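Long-range contacts in GntR family transcriptional regulator (Streptococcus agalactiae, PDB 7B5U), which probably regulates transcription as a GntR-family DNA-binding protein, and through the RCK_C domain described here binds the second messenger c-di-AMP as a dimer: residues L24-Q29 against A69-Y74; T30-V35 against I59-D64. All coordinates share one frame; numbering follows the deposited sequence.

Contact 1 (L24-Q29 against A69-Y74); sequences LNVWHQ and ARMKTY. With 2BA ((2R,3R,3aS,5R,7aR,9R,10R,10aS,12R,14aR)-2,9-bis(6-amino-9H-purin-9-yl)octahydro-2H,7H-difuro[3,2-d:3',2'-j][1,3,7,9,2,8 ]tetraoxadiphosphacyclododecine-3,5,10,12-tetrol 5,12-dioxide), chain C.
Y74 and Q29 join two helices of the RCK_C domain, the short helix 26-30 beside the c-di-AMP pocket and the C-terminal helix 65-74. Y74 has CG anti to its backbone N (chi1 -173°), and the ring reaches across to the other helix. Q29 comes up obliquely to the phenol, with its CB 3.6 Å from Y74 CE1. The Q29 chain bends at chi2, which turns its amide roughly along the ring, the two planes 28° apart. From there Q29 NE2 gives a weak bond back to L24 O. The phenol tip also meets the aliphatic part of L24, with L24 CD2 3.5 Å from Y74 OH. H16 stacks on the Y74 ring. Deeper in, V26 and M71 cross at about a right angle, V26 CG1 touching M71 SD at 4.1 Å.

The start of helix 26-30 and N25 just before it bind the ligand. H28 NE2 donates to phosphate oxygen O2P at 2.7 Å, in the imidazole plane. N25 OD1 accepts from the ribose hydroxyl O2'1.

R70 joins the C-terminal end of segment 24-29. Its NH2 donates to Q29 O at 3.0 Å from above the carbonyl plane, and a water in the guanidinium plane links the same NH2 to H28 O.

Contact 2 (T30-V35 against I59-D64); sequences TGATIV and IFFVGD. With 2BA ((2R,3R,3aS,5R,7aR,9R,10R,10aS,12R,14aR)-2,9-bis(6-amino-9H-purin-9-yl)octahydro-2H,7H-difuro[3,2-d:3',2'-j][1,3,7,9,2,8 ]tetraoxadiphosphacyclododecine-3,5,10,12-tetrol 5,12-dioxide), chain C.
I34 and F61 face each other as a non-hydrogen-bonded pair of antiparallel strands, 33-39 and 58-62, in the four-stranded sheet of the RCK_C domain. Their CA atoms are 4.1 Å apart. T33 and V62 form the neighbouring hydrogen-bonded pair. T33 N donates to V62 O at 3.3 Å, nearly straight and in the carbonyl plane, and V62 N returns a bond to T33 O. V35 N adds a bond to F60 O.

The side chains of I34 and F61 lie on one face. I34 CG1 rests on I59 CG2 at 3.7 Å, the two side chains crossing obliquely. F61 holds CG between its backbone N and carbonyl carbon (chi1 61°). Its ring then leads away from I34, and CD1 meets A32 CB at 3.7 Å. Y6 of strand 6-9 meets the same ring, and V67 and M71 of helix 65-74 touch A32. On the other face T33 CB meets V62 CG2. The V35 and V62 side chains cross at about a right angle, CG1 to CG1. T33 and V35 also pack on T33 and V35 of the second subunit.

Before the strand, T30 OG1 accepts from A32 N in an ST turn and also bonds to V26 O. G31 has positive phi here, and its O bonds to S46 OG of the second subunit.

I34 also pairs with an adenine through its backbone. I34 N donates to ligand N11 at 2.9 Å, and I34 O accepts from the amino group N61 at 2.9 Å. This donor and acceptor pair matches the Watson-Crick edge of adenine, consistent with recognition of the base by the strand backbone.

In the fold
The centres of contacts 1 and 2 lie about 9 Å apart in one RCK_C domain. Along the chain, helix 26-30 leads into strand 33-39, and strand 58-62 leads into helix 65-74. Contact 2 therefore falls between the two halves of contact 1 in sequence. Contact 1 pairs the helices, and contact 2 pairs two adjacent strands of the sheet. The contacts touch where M71 and R70 pack on T30, and where W27 meets A32 and T33. Both reach c-di-AMP and the second subunit. The ligand also bonds to N25, W27, H28 and I34 of that subunit, so segments 24-29 and 30-35 of both subunits supply much of the pocket at the dimer interface.

Contact 1 (L24-Q29 against A69-Y74)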
ATOM      1  N   LEU A  24     -10.748  -8.858  -2.941  1.00  7.06           N
ATOM      2  CA  LEU A  24      -9.621  -9.760  -3.136  1.00  7.08           C
ATOM      3  C   LEU A  24      -8.834  -9.942  -1.855  1.00  6.72           C
ATOM      4  O   LEU A  24      -8.207 -10.993  -1.668  1.00  8.69           O
ATOM      5  CB  LEU A  24      -8.703  -9.218  -4.226  1.00  7.82           C
ATOM      6  CG  LEU A  24      -9.324  -9.179  -5.620  1.00  7.82           C
ATOM      7  CD1 LEU A  24      -8.390  -8.475  -6.580  1.00 10.35           C
ATOM      8  CD2 LEU A  24      -9.628 -10.585  -6.105  1.00  9.12           C
ATOM      9  N   ASN A  25      -8.843  -8.932  -0.978  1.00  5.64           N
ATOM     10  CA  ASN A  25      -8.053  -8.960   0.249  1.00  5.54           C
ATOM     11  C   ASN A  25      -6.557  -9.075  -0.075  1.00  5.22           C
ATOM     12  O   ASN A  25      -5.832  -9.877   0.521  1.00  5.90           O
ATOM     13  CB  ASN A  25      -8.539 -10.083   1.173  1.00  5.67           C
ATOM     14  CG  ASN A  25      -8.348  -9.779   2.646  1.00  6.22           C
ATOM     15  OD1 ASN A  25      -8.256  -8.612   3.076  1.00  6.92           O
ATOM     16  ND2 ASN A  25      -8.306 -10.828   3.444  1.00  7.11           N
ATOM     17  N   VAL A  26      -6.095  -8.222  -1.007  1.00  4.88           N
ATOM     18  CA  VAL A  26      -4.824  -8.451  -1.709  1.00  5.39           C
ATOM     19  C   VAL A  26      -3.654  -8.669  -0.752  1.00  5.18           C
ATOM     20  O   VAL A  26      -2.885  -9.615  -0.932  1.00  6.09           O
ATOM     21  CB  VAL A  26      -4.526  -7.324  -2.712  1.00  5.79           C
ATOM     22  CG1 VAL A  26      -3.102  -7.456  -3.272  1.00  7.49           C
ATOM     23  CG2 VAL A  26      -5.535  -7.335  -3.840  1.00  6.41           C
ATOM     24  N   TRP A  27      -3.463  -7.788   0.247  1.00  5.29           N
ATOM     25  CA  TRP A  27      -2.275  -7.923   1.096  1.00  5.81           C
ATOM     26  C   TRP A  27      -2.212  -9.300   1.747  1.00  5.24           C
ATOM     27  O   TRP A  27      -1.129  -9.889   1.869  1.00  5.64           O
ATOM     28  CB  TRP A  27      -2.201  -6.815   2.165  1.00  5.88           C
ATOM     29  CG  TRP A  27      -0.895  -6.901   2.922  1.00  5.61           C
ATOM     30  CD1 TRP A  27       0.286  -6.303   2.575  1.00  6.14           C
ATOM     31  CD2 TRP A  27      -0.616  -7.675   4.105  1.00  6.01           C
ATOM     32  NE1 TRP A  27       1.275  -6.652   3.462  1.00  6.81           N
ATOM     33  CE2 TRP A  27       0.750  -7.493   4.411  1.00  5.83           C
ATOM     34  CE3 TRP A  27      -1.387  -8.501   4.936  1.00  6.97           C
ATOM     35  CZ2 TRP A  27       1.352  -8.097   5.514  1.00  7.50           C
ATOM     36  CZ3 TRP A  27      -0.781  -9.100   6.030  1.00  7.96           C
ATOM     37  CH2 TRP A  27       0.575  -8.894   6.310  1.00  7.94           C
ATOM     38  N   HIS A  28      -3.359  -9.826   2.184  1.00  5.52           N
ATOM     39  CA  HIS A  28      -3.393 -11.146   2.812  1.00  5.52           C
ATOM     40  C   HIS A  28      -3.188 -12.281   1.821  1.00  6.51           C
ATOM     41  O   HIS A  28      -2.787 -13.378   2.227  1.00  7.06           O
ATOM     42  CB  HIS A  28      -4.700 -11.325   3.574  1.00  6.44           C
ATOM     43  CG  HIS A  28      -4.788 -10.463   4.790  1.00  5.95           C
ATOM     44  ND1 HIS A  28      -4.181 -10.801   5.979  1.00  6.18           N
ATOM     45  CD2 HIS A  28      -5.397  -9.270   5.003  1.00  6.12           C
ATOM     46  CE1 HIS A  28      -4.401  -9.852   6.871  1.00  6.43           C
ATOM     47  NE2 HIS A  28      -5.140  -8.914   6.305  1.00  6.66           N
ATOM     48  N   GLN A  29      -3.464 -12.048   0.537  1.00  5.67           N
ATOM     49  CA  GLN A  29      -3.288 -13.097  -0.461  1.00  5.89           C
ATOM     50  C   GLN A  29      -1.856 -13.178  -0.963  1.00  6.51           C
ATOM     51  O   GLN A  29      -1.372 -14.272  -1.267  1.00  7.27           O
ATOM     52  CB  GLN A  29      -4.179 -12.833  -1.674  1.00  9.51           C
ATOM     53  CG  GLN A  29      -5.645 -12.778  -1.372  1.00 11.47           C
ATOM     54  CD  GLN A  29      -6.240 -14.137  -1.085  1.00 12.38           C
ATOM     55  OE1 GLN A  29      -5.567 -15.159  -1.175  1.00 13.78           O
ATOM     56  NE2 GLN A  29      -7.516 -14.155  -0.730  1.00 16.21           N
ATOM     57  N   ALA A  69       6.591 -12.562  -6.914  1.00  6.61           N
ATOM     58  CA  ALA A  69       6.257 -13.905  -7.388  1.00  7.14           C
ATOM     59  C   ALA A  69       4.828 -14.288  -7.020  1.00  6.24           C
ATOM     60  O   ALA A  69       4.110 -14.903  -7.823  1.00  7.00           O
ATOM     61  CB  ALA A  69       7.251 -14.914  -6.810  1.00  8.87           C
ATOM     62  N   ARG A  70       4.393 -13.927  -5.811  1.00  6.25           N
ATOM     63  CA  ARG A  70       3.017 -14.185  -5.397  1.00  6.35           C
ATOM     64  C   ARG A  70       2.014 -13.426  -6.265  1.00  5.84           C
ATOM     65  O   ARG A  70       0.997 -13.992  -6.685  1.00  6.25           O
ATOM     66  CB  ARG A  70       2.844 -13.869  -3.907  1.00  6.93           C
ATOM     67  CG  ARG A  70       3.724 -14.750  -3.022  1.00  7.33           C
ATOM     68  CD  ARG A  70       3.771 -14.321  -1.564  1.00  7.45           C
ATOM     69  NE  ARG A  70       2.466 -14.475  -0.934  1.00  6.18           N
ATOM     70  CZ  ARG A  70       2.155 -14.003   0.269  1.00  7.19           C
ATOM     71  NH1 ARG A  70       3.062 -13.348   1.001  1.00  9.44           N
ATOM     72  NH2 ARG A  70       0.924 -14.191   0.733  1.00  7.69           N
ATOM     73  N   MET A  71       2.266 -12.137  -6.528  1.00  6.40           N
ATOM     74  CA  MET A  71       1.355 -11.364  -7.370  1.00  6.80           C
ATOM     75  C   MET A  71       1.275 -11.940  -8.773  1.00  6.07           C
ATOM     76  O   MET A  71       0.186 -12.042  -9.355  1.00  7.10           O
ATOM     77  CB  MET A  71       1.790  -9.901  -7.408  1.00  6.95           C
ATOM     78  CG  MET A  71       1.450  -9.157  -6.142  1.00  7.32           C
ATOM     79  SD  MET A  71      -0.318  -8.799  -6.000  1.00  6.66           S
ATOM     80  CE  MET A  71      -0.390  -7.266  -6.929  1.00  9.30           C
ATOM     81  N   LYS A  72       2.412 -12.320  -9.338  1.00  6.23           N
ATOM     82  CA  LYS A  72       2.398 -12.867 -10.685  1.00  7.39           C
ATOM     83  C   LYS A  72       1.608 -14.171 -10.745  1.00  6.25           C
ATOM     84  O   LYS A  72       0.829 -14.393 -11.679  1.00  7.86           O
ATOM     85  CB  LYS A  72       3.835 -13.054 -11.157  1.00 10.91           C
ATOM     86  CG  LYS A  72       4.035 -14.208 -12.095  1.00 17.11           C
ATOM     87  CD  LYS A  72       5.489 -14.336 -12.477  1.00 18.84           C
ATOM     88  CE  LYS A  72       5.674 -13.833 -13.867  1.00 20.24           C
ATOM     89  NZ  LYS A  72       6.938 -14.332 -14.404  1.00 18.39           N
ATOM     90  N   THR A  73       1.787 -15.040  -9.751  1.00  6.30           N
ATOM     91  CA  THR A  73       1.029 -16.289  -9.729  1.00  7.01           C
ATOM     92  C   THR A  73      -0.453 -16.028  -9.517  1.00  6.49           C
ATOM     93  O   THR A  73      -1.308 -16.627 -10.183  1.00  6.73           O
ATOM     94  CB  THR A  73       1.577 -17.186  -8.623  1.00  8.93           C
ATOM     95  OG1 THR A  73       2.963 -17.441  -8.873  1.00 11.93           O
ATOM     96  CG2 THR A  73       0.838 -18.509  -8.569  1.00  9.81           C
ATOM     97  N   TYR A  74      -0.763 -15.130  -8.589  1.00  7.69           N
ATOM     98  CA  TYR A  74      -2.138 -14.824  -8.230  1.00  7.29           C
ATOM     99  C   TYR A  74      -2.934 -14.325  -9.429  1.00  7.03           C
ATOM    100  O   TYR A  74      -4.120 -14.653  -9.568  1.00  8.90           O
ATOM    101  CB  TYR A  74      -2.110 -13.787  -7.108  1.00  9.45           C
ATOM    102  CG  TYR A  74      -3.427 -13.440  -6.470  1.00  9.05           C
ATOM    103  CD1 TYR A  74      -4.019 -14.291  -5.550  1.00  9.80           C
ATOM    104  CD2 TYR A  74      -4.052 -12.235  -6.750  1.00  9.83           C
ATOM    105  CE1 TYR A  74      -5.214 -13.958  -4.937  1.00 11.10           C
ATOM    106  CE2 TYR A  74      -5.240 -11.890  -6.140  1.00 10.86           C
ATOM    107  CZ  TYR A  74      -5.813 -12.754  -5.239  1.00 12.12           C
ATOM    108  OH  TYR A  74      -7.001 -12.410  -4.631  1.00 16.10           O
TER
HETATM  109  P   2BA C 301      -5.859  -5.531   5.852  1.00  5.01           P
HETATM  110  O1P 2BA C 301      -4.521  -5.583   5.215  1.00  5.60           O
HETATM  111  O2P 2BA C 301      -6.151  -6.513   6.936  1.00  5.18           O
HETATM  112  O5' 2BA C 301      -6.087  -4.009   6.367  1.00  5.18           O
HETATM  113  C5' 2BA C 301      -7.192  -3.716   7.192  1.00  5.82           C
HETATM  114  C4' 2BA C 301      -7.334  -2.167   7.237  1.00  5.31           C
HETATM  115  O4' 2BA C 301      -6.254  -1.648   7.819  1.00  5.33           O
HETATM  116  C3' 2BA C 301      -7.474  -1.549   5.823  1.00  5.27           C
HETATM  117  O3' 2BA C 301      -8.810  -1.554   5.471  1.00  5.68           O
HETATM  118  C2' 2BA C 301      -6.822  -0.165   6.067  1.00  5.88           C
HETATM  119  O2' 2BA C 301      -7.829   0.811   6.573  1.00  6.23           O
HETATM  120  C1' 2BA C 301      -5.836  -0.398   6.955  1.00  5.54           C
HETATM  121  N9  2BA C 301      -4.526  -0.678   6.376  1.00  5.11           N
HETATM  122  C8  2BA C 301      -3.946  -1.906   6.321  1.00  5.58           C
HETATM  123  N7  2BA C 301      -2.753  -1.782   5.709  1.00  6.37           N
HETATM  124  C5  2BA C 301      -2.629  -0.470   5.384  1.00  4.83           C
HETATM  125  C6  2BA C 301      -1.653   0.266   4.768  1.00  5.76           C
HETATM  126  N6  2BA C 301      -0.427  -0.275   4.268  1.00  5.87           N
HETATM  127  N1  2BA C 301      -1.816   1.580   4.610  1.00  4.71           N
HETATM  128  C2  2BA C 301      -2.950   2.200   5.029  1.00  5.79           C
HETATM  129  N3  2BA C 301      -3.917   1.514   5.658  1.00  5.37           N
HETATM  130  C4  2BA C 301      -3.715   0.189   5.801  1.00  4.20           C
HETATM  131  P1  2BA C 301      -9.273  -1.384   3.897  1.00  5.10           P
HETATM  132 O1P1 2BA C 301      -8.572  -0.243   3.245  1.00  5.57           O
HETATM  133 O2P1 2BA C 301     -10.762  -1.325   3.903  1.00  6.09           O
HETATM  134 O5'1 2BA C 301      -8.728  -2.744   3.178  1.00  5.12           O
HETATM  135 C5'1 2BA C 301      -9.360  -3.974   3.475  1.00  5.74           C
HETATM  136 C4'1 2BA C 301      -8.436  -5.105   2.916  1.00  5.16           C
HETATM  137 O4'1 2BA C 301      -8.314  -4.985   1.597  1.00  5.32           O
HETATM  138 C3'1 2BA C 301      -7.020  -5.032   3.538  1.00  4.47           C
HETATM  139 O3'1 2BA C 301      -7.039  -5.755   4.719  1.00  4.97           O
HETATM  140 C2'1 2BA C 301      -6.180  -5.617   2.373  1.00  5.46           C
HETATM  141 O2'1 2BA C 301      -6.133  -7.112   2.464  1.00  5.80           O
HETATM  142 C1'1 2BA C 301      -6.796  -5.205   1.246  1.00  5.41           C
HETATM  143  N91 2BA C 301      -6.326  -3.939   0.693  1.00  4.80           N
HETATM  144  C81 2BA C 301      -6.920  -2.720   0.766  1.00  5.77           C
HETATM  145  N71 2BA C 301      -6.143  -1.807   0.157  1.00  5.75           N
HETATM  146  C51 2BA C 301      -5.047  -2.479  -0.268  1.00  4.26           C
HETATM  147  C61 2BA C 301      -3.891  -2.114  -0.938  1.00  5.47           C
HETATM  148  N61 2BA C 301      -3.660  -0.769  -1.365  1.00  6.31           N
HETATM  149  N11 2BA C 301      -2.988  -3.022  -1.241  1.00  5.09           N
HETATM  150  C21 2BA C 301      -3.158  -4.308  -0.857  1.00  5.22           C
HETATM  151  N31 2BA C 301      -4.254  -4.723  -0.215  1.00  5.07           N
HETATM  152  C41 2BA C 301      -5.164  -3.777   0.078  1.00  4.42           C
HETATM  153  O   HOH W   1      -8.942 -13.625  -3.758  1.00 37.31           O
HETATM  154  O   HOH W   2      -0.347 -14.042   3.451  1.00  7.70           O

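Contact 2 (T30-V35 against I59-D64)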
ATOM      1  N   THR A  30      -1.178 -12.029  -1.089  1.00  6.26           N
ATOM      2  CA  THR A  30       0.095 -11.955  -1.802  1.00  7.28           C
ATOM      3  C   THR A  30       1.195 -11.228  -1.049  1.00  6.89           C
ATOM      4  O   THR A  30       2.341 -11.243  -1.518  1.00  7.24           O
ATOM      5  CB  THR A  30      -0.064 -11.227  -3.142  1.00  7.86           C
ATOM      6  OG1 THR A  30      -0.408  -9.858  -2.889  1.00  7.19           O
ATOM      7  CG2 THR A  30      -1.120 -11.912  -4.020  1.00 10.28           C
ATOM      8  N   GLY A  31       0.885 -10.544   0.054  1.00  6.22           N
ATOM      9  CA  GLY A  31       1.874  -9.733   0.732  1.00  6.52           C
ATOM     10  C   GLY A  31       2.149  -8.389   0.097  1.00  5.39           C
ATOM     11  O   GLY A  31       3.010  -7.654   0.601  1.00  6.17           O
ATOM     12  N   ALA A  32       1.435  -8.033  -0.965  1.00  5.61           N
ATOM     13  CA  ALA A  32       1.683  -6.793  -1.685  1.00  5.44           C
ATOM     14  C   ALA A  32       0.838  -5.646  -1.156  1.00  5.38           C
ATOM     15  O   ALA A  32      -0.327  -5.833  -0.789  1.00  5.97           O
ATOM     16  CB  ALA A  32       1.354  -6.990  -3.160  1.00  6.86           C
ATOM     17  N   THR A  33       1.419  -4.451  -1.158  1.00  5.18           N
ATOM     18  CA  THR A  33       0.667  -3.228  -0.899  1.00  5.29           C
ATOM     19  C   THR A  33       0.587  -2.456  -2.209  1.00  4.34           C
ATOM     20  O   THR A  33       1.616  -1.989  -2.727  1.00  5.28           O
ATOM     21  CB  THR A  33       1.330  -2.390   0.189  1.00  5.15           C
ATOM     22  OG1 THR A  33       1.402  -3.152   1.403  1.00  5.06           O
ATOM     23  CG2 THR A  33       0.533  -1.123   0.463  1.00  6.65           C
ATOM     24  N   ILE A  34      -0.622  -2.353  -2.761  1.00  5.30           N
ATOM     25  CA  ILE A  34      -0.827  -1.661  -4.032  1.00  5.54           C
ATOM     26  C   ILE A  34      -0.779  -0.154  -3.806  1.00  5.13           C
ATOM     27  O   ILE A  34      -1.498   0.383  -2.954  1.00  5.74           O
ATOM     28  CB  ILE A  34      -2.156  -2.087  -4.678  1.00  5.44           C
ATOM     29  CG1 ILE A  34      -2.142  -3.584  -5.023  1.00  6.20           C
ATOM     30  CG2 ILE A  34      -2.446  -1.217  -5.894  1.00  6.26           C
ATOM     31  CD1 ILE A  34      -3.498  -4.119  -5.469  1.00  6.49           C
ATOM     32  N   VAL A  35       0.080   0.530  -4.565  1.00  5.74           N
ATOM     33  CA  VAL A  35       0.224   1.977  -4.448  1.00  5.72           C
ATOM     34  C   VAL A  35      -0.550   2.722  -5.522  1.00  5.69           C
ATOM     35  O   VAL A  35      -0.917   3.880  -5.320  1.00  6.14           O
ATOM     36  CB  VAL A  35       1.699   2.419  -4.419  1.00  7.00           C
ATOM     37  CG1 VAL A  35       2.375   1.841  -3.217  1.00  9.33           C
ATOM     38  CG2 VAL A  35       2.434   2.031  -5.689  1.00  8.65           C
ATOM     39  N   ILE A  59      -0.832  -2.746 -12.299  1.00  6.63           N
ATOM     40  CA  ILE A  59      -0.844  -2.681 -10.842  1.00  6.30           C
ATOM     41  C   ILE A  59       0.572  -2.361 -10.384  1.00  6.56           C
ATOM     42  O   ILE A  59       1.520  -3.083 -10.721  1.00  7.54           O
ATOM     43  CB  ILE A  59      -1.307  -4.000 -10.204  1.00  7.62           C
ATOM     44  CG1 ILE A  59      -2.633  -4.501 -10.780  1.00  8.44           C
ATOM     45  CG2 ILE A  59      -1.352  -3.875  -8.673  1.00  7.70           C
ATOM     46  CD1 ILE A  59      -3.056  -5.819 -10.171  1.00 11.18           C
ATOM     47  N   PHE A  60       0.710  -1.291  -9.607  1.00  5.81           N
ATOM     48  CA  PHE A  60       1.978  -0.886  -9.008  1.00  6.04           C
ATOM     49  C   PHE A  60       1.915  -1.222  -7.523  1.00  5.66           C
ATOM     50  O   PHE A  60       0.962  -0.832  -6.849  1.00  5.94           O
ATOM     51  CB  PHE A  60       2.190   0.621  -9.201  1.00  6.64           C
ATOM     52  CG  PHE A  60       2.347   1.024 -10.644  1.00  7.36           C
ATOM     53  CD1 PHE A  60       1.236   1.231 -11.447  1.00  7.53           C
ATOM     54  CD2 PHE A  60       3.606   1.189 -11.200  1.00  9.59           C
ATOM     55  CE1 PHE A  60       1.381   1.579 -12.785  1.00 10.24           C
ATOM     56  CE2 PHE A  60       3.750   1.545 -12.540  1.00 10.83           C
ATOM     57  CZ  PHE A  60       2.636   1.743 -13.326  1.00 11.01           C
ATOM     58  N   PHE A  61       2.914  -1.936  -7.008  1.00  5.31           N
ATOM     59  CA  PHE A  61       2.849  -2.407  -5.630  1.00  5.53           C
ATOM     60  C   PHE A  61       4.249  -2.505  -5.037  1.00  6.42           C
ATOM     61  O   PHE A  61       5.231  -2.706  -5.759  1.00  7.79           O
ATOM     62  CB  PHE A  61       2.135  -3.762  -5.518  1.00  6.26           C
ATOM     63  CG  PHE A  61       2.810  -4.873  -6.274  1.00  6.02           C
ATOM     64  CD1 PHE A  61       3.718  -5.703  -5.648  1.00  6.25           C
ATOM     65  CD2 PHE A  61       2.509  -5.106  -7.614  1.00  6.67           C
ATOM     66  CE1 PHE A  61       4.343  -6.736  -6.347  1.00  7.13           C
ATOM     67  CE2 PHE A  61       3.130  -6.131  -8.308  1.00  7.37           C
ATOM     68  CZ  PHE A  61       4.032  -6.952  -7.676  1.00  7.54           C
ATOM     69  N   VAL A  62       4.333  -2.359  -3.712  1.00  5.95           N
ATOM     70  CA  VAL A  62       5.583  -2.535  -2.993  1.00  6.51           C
ATOM     71  C   VAL A  62       5.613  -3.908  -2.339  1.00  6.06           C
ATOM     72  O   VAL A  62       4.583  -4.522  -2.045  1.00  6.59           O
ATOM     73  CB  VAL A  62       5.889  -1.407  -1.980  1.00  6.73           C
ATOM     74  CG1 VAL A  62       6.036  -0.080  -2.701  1.00  7.37           C
ATOM     75  CG2 VAL A  62       4.835  -1.345  -0.874  1.00  6.64           C
ATOM     76  N   GLY A  63       6.829  -4.380  -2.107  1.00  7.40           N
ATOM     77  CA  GLY A  63       7.091  -5.706  -1.580  1.00  8.72           C
ATOM     78  C   GLY A  63       8.545  -6.065  -1.844  1.00 10.10           C
ATOM     79  O   GLY A  63       9.391  -5.186  -2.020  1.00 14.27           O
ATOM     80  N   ASP A  64       8.829  -7.357  -1.808  1.00  9.83           N
ATOM     81  CA  ASP A  64      10.129  -7.860  -2.223  1.00 10.50           C
ATOM     82  C   ASP A  64       9.931  -8.827  -3.390  1.00  9.24           C
ATOM     83  O   ASP A  64       8.834  -8.965  -3.930  1.00  9.20           O
ATOM     84  CB  ASP A  64      10.903  -8.426  -1.027  1.00 11.54           C
ATOM     85  CG  ASP A  64      10.246  -9.642  -0.406  1.00 12.07           C
ATOM     86  OD1 ASP A  64      10.735 -10.079   0.662  1.00 15.14           O
ATOM     87  OD2 ASP A  64       9.278 -10.185  -0.981  1.00 12.40           O
TER
HETATM   88  P   2BA C 301      -5.859  -5.531   5.852  1.00  5.01           P
HETATM   89  O1P 2BA C 301      -4.521  -5.583   5.215  1.00  5.60           O
HETATM   90  O2P 2BA C 301      -6.151  -6.513   6.936  1.00  5.18           O
HETATM   91  O5' 2BA C 301      -6.087  -4.009   6.367  1.00  5.18           O
HETATM   92  C5' 2BA C 301      -7.192  -3.716   7.192  1.00  5.82           C
HETATM   93  C4' 2BA C 301      -7.334  -2.167   7.237  1.00  5.31           C
HETATM   94  O4' 2BA C 301      -6.254  -1.648   7.819  1.00  5.33           O
HETATM   95  C3' 2BA C 301      -7.474  -1.549   5.823  1.00  5.27           C
HETATM   96  O3' 2BA C 301      -8.810  -1.554   5.471  1.00  5.68           O
HETATM   97  C2' 2BA C 301      -6.822  -0.165   6.067  1.00  5.88           C
HETATM   98  O2' 2BA C 301      -7.829   0.811   6.573  1.00  6.23           O
HETATM   99  C1' 2BA C 301      -5.836  -0.398   6.955  1.00  5.54           C
HETATM  100  N9  2BA C 301      -4.526  -0.678   6.376  1.00  5.11           N
HETATM  101  C8  2BA C 301      -3.946  -1.906   6.321  1.00  5.58           C
HETATM  102  N7  2BA C 301      -2.753  -1.782   5.709  1.00  6.37           N
HETATM  103  C5  2BA C 301      -2.629  -0.470   5.384  1.00  4.83           C
HETATM  104  C6  2BA C 301      -1.653   0.266   4.768  1.00  5.76           C
HETATM  105  N6  2BA C 301      -0.427  -0.275   4.268  1.00  5.87           N
HETATM  106  N1  2BA C 301      -1.816   1.580   4.610  1.00  4.71           N
HETATM  107  C2  2BA C 301      -2.950   2.200   5.029  1.00  5.79           C
HETATM  108  N3  2BA C 301      -3.917   1.514   5.658  1.00  5.37           N
HETATM  109  C4  2BA C 301      -3.715   0.189   5.801  1.00  4.20           C
HETATM  110  P1  2BA C 301      -9.273  -1.384   3.897  1.00  5.10           P
HETATM  111 O1P1 2BA C 301      -8.572  -0.243   3.245  1.00  5.57           O
HETATM  112 O2P1 2BA C 301     -10.762  -1.325   3.903  1.00  6.09           O
HETATM  113 O5'1 2BA C 301      -8.728  -2.744   3.178  1.00  5.12           O
HETATM  114 C5'1 2BA C 301      -9.360  -3.974   3.475  1.00  5.74           C
HETATM  115 C4'1 2BA C 301      -8.436  -5.105   2.916  1.00  5.16           C
HETATM  116 O4'1 2BA C 301      -8.314  -4.985   1.597  1.00  5.32           O
HETATM  117 C3'1 2BA C 301      -7.020  -5.032   3.538  1.00  4.47           C
HETATM  118 O3'1 2BA C 301      -7.039  -5.755   4.719  1.00  4.97           O
HETATM  119 C2'1 2BA C 301      -6.180  -5.617   2.373  1.00  5.46           C
HETATM  120 O2'1 2BA C 301      -6.133  -7.112   2.464  1.00  5.80           O
HETATM  121 C1'1 2BA C 301      -6.796  -5.205   1.246  1.00  5.41           C
HETATM  122  N91 2BA C 301      -6.326  -3.939   0.693  1.00  4.80           N
HETATM  123  C81 2BA C 301      -6.920  -2.720   0.766  1.00  5.77           C
HETATM  124  N71 2BA C 301      -6.143  -1.807   0.157  1.00  5.75           N
HETATM  125  C51 2BA C 301      -5.047  -2.479  -0.268  1.00  4.26           C
HETATM  126  C61 2BA C 301      -3.891  -2.114  -0.938  1.00  5.47           C
HETATM  127  N61 2BA C 301      -3.660  -0.769  -1.365  1.00  6.31           N
HETATM  128  N11 2BA C 301      -2.988  -3.022  -1.241  1.00  5.09           N
HETATM  129  C21 2BA C 301      -3.158  -4.308  -0.857  1.00  5.22           C
HETATM  130  N31 2BA C 301      -4.254  -4.723  -0.215  1.00  5.07           N
HETATM  131  C41 2BA C 301      -5.164  -3.777   0.078  1.00  4.42           C